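Side-chain contacts in restriction endonuclease THAI (Thermoplasma acidophilum, PDB 3NDH), which cuts double-stranded DNA at a specific sequence as a restriction endonuclease, intercalating into the duplex without flipping bases: residues 45-50 and 59-64; 102-105 and 111-114. All coordinates share one frame; numbering follows the deposited sequence. Where two conformers were deposited one is given.

How the contacts relate
From the N terminus, the chain runs down helix 27-46 and through the short strands 49-50 and 53-54 before entering helix 58-74; contact 1 closes this excursion by setting Leu61 against the turn after the first helix. Further on, strand 97-105 of the central mixed sheet leads into a short loop, and contact 2 closes that one by folding 111-114 back over the strand. The two loops follow one another in series, neither enclosing nor crossing the other. They meet at the DNA backbone, where Arg62 NH1 of contact 1 lies 2.9 Å from Thr103 OG1 of contact 2, a probable hydrogen bond that ties helix 58-74 to the sheet strand.

Contact 1 (45-50 and 59-64); sequences ELESSR and GSLRER. With nucleotides of chain C.
Leu61 makes the packed side of this small contact with one methyl group: CD2 lies 3.8 Å from Ser48 OG and 4.0 Å from Glu47 OE1. Its CG stands anti to the backbone N (chi1 -168°), which carries CD2 to the turn at 47-48. There it crosses the Glu47 side chain at about a right angle, also meeting its CB. The polar groups beside the methyl have partners elsewhere: Ser48 OG bonds to the Ala44 carbonyl, and Glu47 forms a salt bridge through OE2 with Arg217 of the second subunit, whose Trp218 packs on Leu61.

The other side is looser and wet. In the conformer of Glu45 given here, a water donates to OE2 at 2.6 Å and accepts from Arg62 NH2 at 3.0 Å, bridging the two opposite charges; the other conformer may not keep this link. The Arg62 guanidinium presents its edge to the DNA: NH1 (2.6 Å) and NH2 (2.9 Å) both bond to OP1 of DA9 of chain C, while the water also lies in the plane at an edge. Extended from CG to NE, the arginine spans the distance from helix to phosphate, and this double grip should limit rotation of the group. Gly59 CA passes 3.2 Å from O3' of DC7 of chain C, where any CB would collide with that oxygen.

Helix 58-74 thus packs against both helix 27-46, with Leu61 on Ala44 and Arg62 on Phe41, and strand 97-105, with Arg62 on Thr105 and Glu63 on Ile101.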
loop_
_atom_site.group_PDB
_atom_site.type_symbol
_atom_site.label_atom_id
_atom_site.label_comp_id
_atom_site.label_asym_id
_atom_site.label_seq_id
_atom_site.Cartn_x
_atom_site.Cartn_y
_atom_site.Cartn_z
ATOM N N GLU A 45 -5.439 -8.088 -7.113
ATOM C CA GLU A 45 -4.107 -8.648 -6.888
ATOM C C GLU A 45 -3.168 -8.458 -8.086
ATOM O O GLU A 45 -1.971 -8.181 -7.904
ATOM C CB GLU A 45 -4.170 -10.110 -6.434
ATOM C CG GLU A 45 -4.657 -11.112 -7.435
ATOM C CD GLU A 45 -4.242 -12.537 -7.090
ATOM O OE1 GLU A 45 -4.075 -13.337 -8.045
ATOM O OE2 GLU A 45 -4.081 -12.870 -5.894
ATOM N N LEU A 46 -3.715 -8.565 -9.299
ATOM C CA LEU A 46 -2.923 -8.343 -10.500
ATOM C C LEU A 46 -2.382 -6.922 -10.587
ATOM O O LEU A 46 -1.330 -6.700 -11.216
ATOM C CB LEU A 46 -3.749 -8.666 -11.747
ATOM C CG LEU A 46 -3.943 -10.162 -11.990
ATOM C CD1 LEU A 46 -4.967 -10.405 -13.074
ATOM C CD2 LEU A 46 -2.627 -10.769 -12.396
ATOM N N GLU A 47 -3.037 -5.986 -9.938
ATOM C CA GLU A 47 -2.638 -4.590 -9.906
ATOM C C GLU A 47 -1.835 -4.225 -8.653
ATOM O O GLU A 47 -1.433 -3.081 -8.500
ATOM C CB GLU A 47 -3.891 -3.731 -10.012
ATOM C CG GLU A 47 -4.564 -3.973 -11.381
ATOM C CD GLU A 47 -5.873 -3.296 -11.551
ATOM O OE1 GLU A 47 -6.065 -2.223 -10.946
ATOM O OE2 GLU A 47 -6.691 -3.830 -12.341
ATOM N N SER A 48 -1.564 -5.188 -7.786
ATOM C CA SER A 48 -0.941 -4.916 -6.504
ATOM C C SER A 48 0.164 -5.907 -6.188
ATOM O O SER A 48 0.359 -6.252 -5.031
ATOM C CB SER A 48 -1.961 -5.023 -5.380
ATOM O OG SER A 48 -3.116 -4.230 -5.603
ATOM N N SER A 49 0.864 -6.370 -7.217
ATOM C CA SER A 49 1.882 -7.402 -7.055
ATOM C C SER A 49 3.209 -6.988 -7.690
ATOM O O SER A 49 3.320 -5.921 -8.302
ATOM C CB SER A 49 1.403 -8.708 -7.691
ATOM O OG SER A 49 0.273 -9.227 -7.007
ATOM N N ARG A 50 4.227 -7.811 -7.485
ATOM C CA ARG A 50 5.449 -7.714 -8.245
ATOM C C ARG A 50 6.031 -9.107 -8.221
ATOM O O ARG A 50 6.111 -9.719 -7.169
ATOM C CB ARG A 50 6.381 -6.649 -7.677
ATOM C CG ARG A 50 7.440 -6.183 -8.684
ATOM C CD ARG A 50 8.295 -5.063 -8.140
ATOM N NE ARG A 50 9.160 -5.601 -7.101
ATOM C CZ ARG A 50 9.832 -4.882 -6.215
ATOM N NH1 ARG A 50 9.718 -3.565 -6.224
ATOM N NH2 ARG A 50 10.570 -5.469 -5.298
ATOM N N GLY A 59 -4.933 -4.729 -0.006
ATOM C CA GLY A 59 -6.052 -4.491 0.887
ATOM C C GLY A 59 -6.754 -3.183 0.611
ATOM O O GLY A 59 -7.978 -3.073 0.730
ATOM N N SER A 60 -5.990 -2.176 0.220
ATOM C CA SER A 60 -6.563 -0.867 -0.031
ATOM C C SER A 60 -7.438 -0.896 -1.281
ATOM O O SER A 60 -8.500 -0.278 -1.349
ATOM C CB SER A 60 -5.414 0.143 -0.149
ATOM O OG SER A 60 -4.542 0.107 0.993
ATOM N N LEU A 61 -7.019 -1.674 -2.276
ATOM C CA LEU A 61 -7.802 -1.831 -3.476
ATOM C C LEU A 61 -9.036 -2.739 -3.276
ATOM O O LEU A 61 -10.124 -2.454 -3.755
ATOM C CB LEU A 61 -6.878 -2.327 -4.595
ATOM C CG LEU A 61 -7.398 -2.297 -6.027
ATOM C CD1 LEU A 61 -8.051 -0.953 -6.398
ATOM C CD2 LEU A 61 -6.268 -2.633 -7.003
ATOM N N ARG A 62 -8.873 -3.846 -2.545
ATOM C CA ARG A 62 -10.019 -4.691 -2.189
ATOM C C ARG A 62 -11.063 -3.880 -1.439
ATOM O O ARG A 62 -12.246 -4.061 -1.633
ATOM C CB ARG A 62 -9.535 -5.818 -1.280
ATOM C CG ARG A 62 -8.683 -6.861 -1.961
ATOM C CD ARG A 62 -8.150 -7.787 -0.890
ATOM N NE ARG A 62 -7.230 -8.789 -1.385
ATOM C CZ ARG A 62 -6.348 -9.425 -0.617
ATOM N NH1 ARG A 62 -6.272 -9.149 0.664
ATOM N NH2 ARG A 62 -5.540 -10.325 -1.150
ATOM N N GLU A 63 -10.622 -2.973 -0.575
ATOM C CA GLU A 63 -11.543 -2.116 0.183
ATOM C C GLU A 63 -12.391 -1.279 -0.762
ATOM O O GLU A 63 -13.603 -1.166 -0.562
ATOM C CB GLU A 63 -10.753 -1.204 1.104
ATOM C CG GLU A 63 -11.588 -0.281 1.981
ATOM C CD GLU A 63 -10.748 0.896 2.393
ATOM O OE1 GLU A 63 -9.652 0.706 3.005
ATOM O OE2 GLU A 63 -11.152 2.035 2.053
ATOM N N ARG A 64 -11.779 -0.726 -1.810
ATOM C CA ARG A 64 -12.539 0.023 -2.814
ATOM C C ARG A 64 -13.655 -0.808 -3.427
ATOM O O ARG A 64 -14.751 -0.326 -3.660
ATOM C CB ARG A 64 -11.630 0.535 -3.934
ATOM C CG ARG A 64 -10.755 1.663 -3.544
ATOM C CD ARG A 64 -10.270 2.421 -4.774
ATOM N NE ARG A 64 -9.098 3.185 -4.439
ATOM C CZ ARG A 64 -7.978 3.188 -5.147
ATOM N NH1 ARG A 64 -7.888 2.510 -6.285
ATOM N NH2 ARG A 64 -6.964 3.910 -4.725
ATOM P P DC C 7 -6.700 0.103 7.363
ATOM O OP1 DC C 7 -8.126 0.024 7.027
ATOM O OP2 DC C 7 -6.229 -0.354 8.702
ATOM O "O5'" DC C 7 -5.879 -0.681 6.250
ATOM C "C5'" DC C 7 -6.329 -0.722 4.904
ATOM C "C4'" DC C 7 -5.340 -1.495 4.068
ATOM O "O4'" DC C 7 -4.051 -0.861 4.175
ATOM C "C3'" DC C 7 -5.081 -2.927 4.528
ATOM O "O3'" DC C 7 -6.118 -3.799 4.014
ATOM C "C2'" DC C 7 -3.714 -3.203 3.914
ATOM C "C1'" DC C 7 -3.059 -1.809 3.799
ATOM N N1 DC C 7 -1.871 -1.597 4.648
ATOM C C2 DC C 7 -0.606 -1.730 4.069
ATOM O O2 DC C 7 -0.522 -1.900 2.842
ATOM N N3 DC C 7 0.496 -1.656 4.849
ATOM C C4 DC C 7 0.370 -1.435 6.160
ATOM N N4 DC C 7 1.482 -1.434 6.901
ATOM C C5 DC C 7 -0.903 -1.221 6.768
ATOM C C6 DC C 7 -1.991 -1.306 5.982
ATOM P P DA C 9 -3.762 -11.038 2.563
ATOM O OP1 DA C 9 -4.799 -11.105 1.503
ATOM O OP2 DA C 9 -3.956 -11.810 3.830
ATOM O "O5'" DA C 9 -2.359 -11.459 1.927
ATOM C "C5'" DA C 9 -1.713 -10.608 0.966
ATOM C "C4'" DA C 9 -0.286 -11.054 0.709
ATOM O "O4'" DA C 9 0.535 -10.847 1.883
ATOM C "C3'" DA C 9 -0.090 -12.520 0.327
ATOM O "O3'" DA C 9 0.967 -12.619 -0.639
ATOM C "C2'" DA C 9 0.305 -13.158 1.650
ATOM C "C1'" DA C 9 1.175 -12.067 2.248
ATOM N N9 DA C 9 1.286 -12.088 3.708
ATOM C C8 DA C 9 0.252 -12.125 4.610
ATOM N N7 DA C 9 0.640 -12.076 5.863
ATOM C C5 DA C 9 2.024 -12.016 5.782
ATOM C C6 DA C 9 3.031 -11.935 6.766
ATOM N N6 DA C 9 2.791 -11.884 8.080
ATOM N N1 DA C 9 4.312 -11.897 6.346
ATOM C C2 DA C 9 4.559 -11.932 5.031
ATOM N N3 DA C 9 3.706 -12.007 4.014
ATOM C C4 DA C 9 2.439 -12.042 4.459
ATOM P P DG C 8 -6.504 -5.169 4.788
ATOM O OP1 DG C 8 -7.842 -5.589 4.303
ATOM O OP2 DG C 8 -6.278 -4.962 6.243
ATOM O "O5'" DG C 8 -5.437 -6.236 4.266
ATOM C "C5'" DG C 8 -4.236 -6.522 4.995
ATOM C "C4'" DG C 8 -3.370 -7.478 4.204
ATOM O "O4'" DG C 8 -2.005 -7.456 4.688
ATOM C "C3'" DG C 8 -3.793 -8.947 4.213
ATOM O "O3'" DG C 8 -3.499 -9.479 2.909
ATOM C "C2'" DG C 8 -2.890 -9.533 5.288
ATOM C "C1'" DG C 8 -1.600 -8.782 5.013
ATOM N N9 DG C 8 -0.661 -8.700 6.122
ATOM C C8 DG C 8 -0.948 -8.551 7.459
ATOM N N7 DG C 8 0.119 -8.483 8.206
ATOM C C5 DG C 8 1.175 -8.600 7.309
ATOM C C6 DG C 8 2.582 -8.593 7.528
ATOM O O6 DG C 8 3.199 -8.500 8.598
ATOM N N1 DG C 8 3.284 -8.719 6.332
ATOM C C2 DG C 8 2.709 -8.842 5.089
ATOM N N2 DG C 8 3.552 -8.941 4.050
ATOM N N3 DG C 8 1.407 -8.868 4.878
ATOM C C4 DG C 8 0.707 -8.737 6.023
HETATM O O HOH W 1 -4.952 -11.861 -3.679
#

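Contact 2 (102-105 and 111-114); sequences KTIT and GVKL. With nucleotides of chain C.
Lys102 NZ meets the flat peptide group of Lys113 at its carbonyl oxygen, 2.7 Å away, tilted 20° from the carbonyl plane with a C=O...N angle of 158°. Lys113 NZ instead lies in the plane of the Gly111 carbonyl, 3.1 Å from Gly111 O, and also donates to N7 of the DG8 guanine of chain C at 2.9 Å. The adenine of DA9 lies over one face of that guanine, DA9 N7 being 3.3 Å from DG8 C4. Glu183 gives the Lys113 ammonium a salt bridge.

Below these polar ends, Lys102 CD rests 3.7 Å from Val112 CG1, and the valine's other methyl, CG2, sits 3.8 Å from Ile104 CG1. The lysine runs straight as far as CE and then bends (chi4 -73°), turning NZ onto the carbonyl; a water 2.8 Å from NZ continues the link to Leu114 O. With an alanine here instead of Lys102, Lys113 O would probably lose its donor and a gap open beside Val112 CG1.

Thr103 grips OP1 of DG8 with both N and OG1; Thr105 bonds through N to OP2 and OG1 to OP1 of DA9, and Ile104 CD1 also lies against that OP2.

Lys102 directly follows Ile101, which, like Asp91, binds the sodium ion seen here, consistent with the lysine of the PD-(D/E)XK motif. Strand threonines hold phosphates; Lys113 bonds to N7 in the major groove, which suits a purine but does not by itself tell guanine from adenine; and the Lys113 carbonyl probably helps to position the Lys102 side chain, about 4 Å (nearest atoms) from the sodium.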
loop_
_atom_site.group_PDB
_atom_site.type_symbol
_atom_site.label_atom_id
_atom_site.label_comp_id
_atom_site.label_asym_id
_atom_site.label_seq_id
_atom_site.Cartn_x
_atom_site.Cartn_y
_atom_site.Cartn_z
ATOM N N LYS A 102 -11.950 -5.489 6.407
ATOM C CA LYS A 102 -10.684 -6.210 6.508
ATOM C C LYS A 102 -10.679 -7.399 5.582
ATOM O O LYS A 102 -11.701 -8.051 5.376
ATOM C CB LYS A 102 -10.378 -6.638 7.942
ATOM C CG LYS A 102 -10.155 -5.414 8.842
ATOM C CD LYS A 102 -9.644 -5.721 10.195
ATOM C CE LYS A 102 -9.347 -4.428 10.948
ATOM N NZ LYS A 102 -8.127 -3.658 10.514
ATOM N N THR A 103 -9.520 -7.649 4.978
ATOM C CA THR A 103 -9.361 -8.762 4.076
ATOM C C THR A 103 -8.154 -9.587 4.514
ATOM O O THR A 103 -7.157 -9.064 5.039
ATOM C CB THR A 103 -9.220 -8.274 2.610
ATOM O OG1 THR A 103 -7.947 -7.635 2.412
ATOM C CG2 THR A 103 -10.392 -7.341 2.229
ATOM N N ILE A 104 -8.257 -10.900 4.300
ATOM C CA ILE A 104 -7.244 -11.822 4.786
ATOM C C ILE A 104 -7.293 -13.102 3.966
ATOM O O ILE A 104 -8.395 -13.616 3.684
ATOM C CB ILE A 104 -7.435 -12.084 6.308
ATOM C CG1 ILE A 104 -6.277 -12.880 6.903
ATOM C CG2 ILE A 104 -8.750 -12.789 6.584
ATOM C CD1 ILE A 104 -5.039 -12.061 7.082
ATOM N N THR A 105 -6.118 -13.578 3.571
ATOM C CA THR A 105 -5.986 -14.812 2.808
ATOM C C THR A 105 -5.475 -15.953 3.684
ATOM O O THR A 105 -4.541 -15.783 4.471
ATOM C CB THR A 105 -5.054 -14.609 1.614
ATOM O OG1 THR A 105 -5.545 -13.541 0.798
ATOM C CG2 THR A 105 -5.001 -15.862 0.763
ATOM N N GLY A 111 -3.829 -13.777 12.250
ATOM C CA GLY A 111 -2.966 -12.586 12.387
ATOM C C GLY A 111 -3.507 -11.240 11.897
ATOM O O GLY A 111 -2.713 -10.375 11.535
ATOM N N VAL A 112 -4.832 -11.050 11.919
ATOM C CA VAL A 112 -5.509 -9.846 11.366
ATOM C C VAL A 112 -5.233 -8.639 12.270
ATOM O O VAL A 112 -5.345 -8.756 13.481
ATOM C CB VAL A 112 -7.035 -10.123 11.249
ATOM C CG1 VAL A 112 -7.852 -8.868 10.996
ATOM C CG2 VAL A 112 -7.313 -11.195 10.172
ATOM N N LYS A 113 -4.870 -7.489 11.698
ATOM C CA LYS A 113 -4.458 -6.331 12.513
ATOM C C LYS A 113 -5.620 -5.448 12.941
ATOM O O LYS A 113 -6.541 -5.178 12.167
ATOM C CB LYS A 113 -3.409 -5.461 11.795
ATOM C CG LYS A 113 -1.962 -5.878 12.026
ATOM C CD LYS A 113 -1.647 -7.200 11.369
ATOM C CE LYS A 113 -0.206 -7.658 11.616
ATOM N NZ LYS A 113 0.026 -9.026 11.023
ATOM N N LEU A 114 -5.515 -4.955 14.176
ATOM C CA LEU A 114 -6.408 -3.940 14.719
ATOM C C LEU A 114 -5.852 -2.519 14.575
ATOM O O LEU A 114 -6.612 -1.568 14.446
ATOM C CB LEU A 114 -6.706 -4.233 16.189
ATOM C CG LEU A 114 -7.435 -5.558 16.444
ATOM C CD1 LEU A 114 -7.510 -5.806 17.954
ATOM C CD2 LEU A 114 -8.820 -5.568 15.840
ATOM P P DG C 8 -6.504 -5.169 4.788
ATOM O OP1 DG C 8 -7.842 -5.589 4.303
ATOM O OP2 DG C 8 -6.278 -4.962 6.243
ATOM O "O5'" DG C 8 -5.437 -6.236 4.266
ATOM C "C5'" DG C 8 -4.236 -6.522 4.995
ATOM C "C4'" DG C 8 -3.370 -7.478 4.204
ATOM O "O4'" DG C 8 -2.005 -7.456 4.688
ATOM C "C3'" DG C 8 -3.793 -8.947 4.213
ATOM O "O3'" DG C 8 -3.499 -9.479 2.909
ATOM C "C2'" DG C 8 -2.890 -9.533 5.288
ATOM C "C1'" DG C 8 -1.600 -8.782 5.013
ATOM N N9 DG C 8 -0.661 -8.700 6.122
ATOM C C8 DG C 8 -0.948 -8.551 7.459
ATOM N N7 DG C 8 0.119 -8.483 8.206
ATOM C C5 DG C 8 1.175 -8.600 7.309
ATOM C C6 DG C 8 2.582 -8.593 7.528
ATOM O O6 DG C 8 3.199 -8.500 8.598
ATOM N N1 DG C 8 3.284 -8.719 6.332
ATOM C C2 DG C 8 2.709 -8.842 5.089
ATOM N N2 DG C 8 3.552 -8.941 4.050
ATOM N N3 DG C 8 1.407 -8.868 4.878
ATOM C C4 DG C 8 0.707 -8.737 6.023
ATOM P P DA C 9 -3.762 -11.038 2.563
ATOM O OP1 DA C 9 -4.799 -11.105 1.503
ATOM O OP2 DA C 9 -3.956 -11.810 3.830
ATOM O "O5'" DA C 9 -2.359 -11.459 1.927
ATOM C "C5'" DA C 9 -1.713 -10.608 0.966
ATOM C "C4'" DA C 9 -0.286 -11.054 0.709
ATOM O "O4'" DA C 9 0.535 -10.847 1.883
ATOM C "C3'" DA C 9 -0.090 -12.520 0.327
ATOM O "O3'" DA C 9 0.967 -12.619 -0.639
ATOM C "C2'" DA C 9 0.305 -13.158 1.650
ATOM C "C1'" DA C 9 1.175 -12.067 2.248
ATOM N N9 DA C 9 1.286 -12.088 3.708
ATOM C C8 DA C 9 0.252 -12.125 4.610
ATOM N N7 DA C 9 0.640 -12.076 5.863
ATOM C C5 DA C 9 2.024 -12.016 5.782
ATOM C C6 DA C 9 3.031 -11.935 6.766
ATOM N N6 DA C 9 2.791 -11.884 8.080
ATOM N N1 DA C 9 4.312 -11.897 6.346
ATOM C C2 DA C 9 4.559 -11.932 5.031
ATOM N N3 DA C 9 3.706 -12.007 4.014
ATOM C C4 DA C 9 2.439 -12.042 4.459
HETATM O O HOH W 2 -8.270 -1.377 12.213
#